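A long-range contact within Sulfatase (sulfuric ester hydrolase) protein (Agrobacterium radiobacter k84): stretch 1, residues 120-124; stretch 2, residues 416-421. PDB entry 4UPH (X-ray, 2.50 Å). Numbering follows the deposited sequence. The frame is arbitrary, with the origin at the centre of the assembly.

Stretch 1 120-124: ARFDN
Stretch 2 (416-421) LVPDNH

Two loop segments of one chain meet here; residues that touch are at least 294 apart in sequence. Neither contains regular helix or strand. The contact is small, burying 192 Å² over both sides, and it centres on Asp123 and Asn420. The closest CA atoms across it are those of Asp123 and Asp419, 5.8 Å apart.

Stretch 1 begins with a turn-like backbone: Ala120 has phi/psi of -64/-19 and Arg121 -67/-25. It then extends through Phe122 (-76/133), Asp123 (-75/158) and Asn124 (-152/170). Stretch 2 is mostly extended: Leu416 -104/152, Val417 -111/120, Pro418 -67/149, Asn420 -154/175 and His421 -55/147. Asp419, at -82/-3, interrupts this run.

Asp123 is buried and its CA-to-CB bond points toward stretch 2. Its chi1 is t (-164°) and its chi2 is 12°. This conformation places OD2 beside the backbone of stretch 2. Asp419 N donates a hydrogen bond to Asp123 OD2, at 2.8 Å with an N-H...acceptor angle of 160°. The short, nearly straight bond ties the carboxylate to the main chain. The same oxygen, Asp123 OD2, lies 3.3 Å from Pro418 CA, packed against the residue before the donor. Asp123 OD1 accepts a weak hydrogen bond from Asn124 N, at 3.0 Å and 127°. Both carboxylate oxygens also have hydrogen-bond partners elsewhere in the structure.

Asp419 also points toward stretch 1, with chi1 m (-81°) and chi2 -26°. Asp419 OD2 is 4.4 Å from Asp123 OD2, a close approach of like charges. Asp419 is exposed, and its backbone N makes the favourable contact.

Asn420 points toward stretch 1 with chi1 p (50°) and chi2 77°. This brings its amide group up to the backbone between Phe122 and Asp123. The modelled Asn420 ND2 is 2.9 Å from Asp123 N, but the amide is probably turned over, so its atom assignment should be treated with caution.

Phe122 points away from stretch 2, with chi1 m (-64°) and chi2 -53°. The end of the Asn420 amide lies at the edge of its ring, near the ring plane. Arg121 points sideways and has chi1 p (89°), chi2 t (-177°), chi3 t (-160°) and chi4 -98°. Its side chain stays out of contact with stretch 2; NH2 is hydrogen-bonded elsewhere in the structure and NH1 to a residue just outside the stretches.

Asn124 points away, with chi1 p (64°) and chi2 61°. At an N-cap position, its side chain caps a backbone N just past the stretch. Pro418 is C-gamma endo. His421 has chi1 146°, between wells, and chi2 81°; NE2 bonds a residue just outside.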

# COMPACT_ATOMS: atom_id res chain seq x y z
N ALA A 120 -14.95 -3.41 1.96
CA ALA A 120 -15.81 -4.58 1.70
C ALA A 120 -15.13 -5.62 0.80
O ALA A 120 -15.54 -6.78 0.83
CB ALA A 120 -17.12 -4.12 1.07
N ARG A 121 -14.06 -5.22 0.05
CA ARG A 121 -13.31 -6.10 -0.85
C ARG A 121 -12.51 -7.20 -0.15
O ARG A 121 -12.20 -8.20 -0.78
CB ARG A 121 -12.39 -5.27 -1.78
CG ARG A 121 -10.97 -4.97 -1.26
CD ARG A 121 -10.27 -4.09 -2.25
NE ARG A 121 -8.82 -4.14 -2.10
CZ ARG A 121 -8.11 -3.24 -1.44
NH1 ARG A 121 -8.72 -2.23 -0.83
NH2 ARG A 121 -6.80 -3.35 -1.37
N PHE A 122 -12.14 -6.99 1.11
CA PHE A 122 -11.28 -7.88 1.88
C PHE A 122 -11.95 -9.15 2.40
O PHE A 122 -12.98 -9.11 3.07
CB PHE A 122 -10.63 -7.13 3.07
CG PHE A 122 -9.69 -6.02 2.69
CD1 PHE A 122 -8.64 -6.25 1.81
CD2 PHE A 122 -9.83 -4.75 3.23
CE1 PHE A 122 -7.78 -5.21 1.43
CE2 PHE A 122 -8.95 -3.71 2.88
CZ PHE A 122 -7.96 -3.94 1.95
N ASP A 123 -11.26 -10.25 2.20
CA ASP A 123 -11.61 -11.55 2.73
C ASP A 123 -11.28 -11.58 4.21
O ASP A 123 -10.41 -10.85 4.65
CB ASP A 123 -10.77 -12.63 2.03
CG ASP A 123 -11.28 -14.05 2.19
OD1 ASP A 123 -12.44 -14.21 2.65
OD2 ASP A 123 -10.56 -14.98 1.79
N ASN A 124 -11.92 -12.47 4.98
CA ASN A 124 -11.64 -12.60 6.40
C ASN A 124 -11.93 -14.01 6.86
O ASN A 124 -12.53 -14.76 6.09
CB ASN A 124 -12.42 -11.56 7.21
CG ASN A 124 -13.90 -11.71 7.13
OD1 ASN A 124 -14.47 -12.73 7.53
ND2 ASN A 124 -14.55 -10.69 6.66
N LEU A 416 -8.46 -23.86 3.29
CA LEU A 416 -9.17 -22.76 2.62
C LEU A 416 -8.17 -21.92 1.84
O LEU A 416 -6.99 -21.92 2.18
CB LEU A 416 -9.93 -21.89 3.62
CG LEU A 416 -10.65 -22.64 4.73
CD1 LEU A 416 -10.88 -21.74 5.93
CD2 LEU A 416 -11.94 -23.24 4.24
N VAL A 417 -8.62 -21.28 0.74
CA VAL A 417 -7.79 -20.38 -0.06
C VAL A 417 -8.29 -18.96 0.13
O VAL A 417 -9.46 -18.70 -0.16
CB VAL A 417 -7.70 -20.75 -1.57
CG1 VAL A 417 -6.73 -19.80 -2.31
CG2 VAL A 417 -7.25 -22.20 -1.77
N PRO A 418 -7.44 -18.02 0.64
CA PRO A 418 -7.92 -16.63 0.80
C PRO A 418 -8.17 -15.98 -0.57
O PRO A 418 -7.50 -16.34 -1.55
CB PRO A 418 -6.78 -15.97 1.59
CG PRO A 418 -5.57 -16.74 1.23
CD PRO A 418 -6.04 -18.16 1.07
N ASP A 419 -9.14 -15.04 -0.63
CA ASP A 419 -9.52 -14.36 -1.88
C ASP A 419 -8.62 -13.19 -2.28
O ASP A 419 -8.80 -12.60 -3.35
CB ASP A 419 -11.00 -13.94 -1.85
CG ASP A 419 -11.97 -15.07 -2.18
OD1 ASP A 419 -11.57 -16.02 -2.90
OD2 ASP A 419 -13.14 -14.99 -1.76
N ASN A 420 -7.63 -12.86 -1.45
CA ASN A 420 -6.69 -11.76 -1.72
C ASN A 420 -5.39 -12.03 -0.99
O ASN A 420 -5.29 -13.03 -0.26
CB ASN A 420 -7.29 -10.38 -1.32
CG ASN A 420 -7.88 -10.33 0.07
OD1 ASN A 420 -7.18 -10.25 1.08
ND2 ASN A 420 -9.19 -10.38 0.16
N HIS A 421 -4.38 -11.16 -1.21
CA HIS A 421 -3.08 -11.15 -0.57
C HIS A 421 -3.27 -11.11 0.98
O HIS A 421 -4.24 -10.52 1.47
CB HIS A 421 -2.29 -9.94 -1.11
CG HIS A 421 -1.36 -9.24 -0.15
ND1 HIS A 421 -0.08 -9.70 0.16
CD2 HIS A 421 -1.58 -8.13 0.58
CE1 HIS A 421 0.41 -8.86 1.05
NE2 HIS A 421 -0.45 -7.90 1.34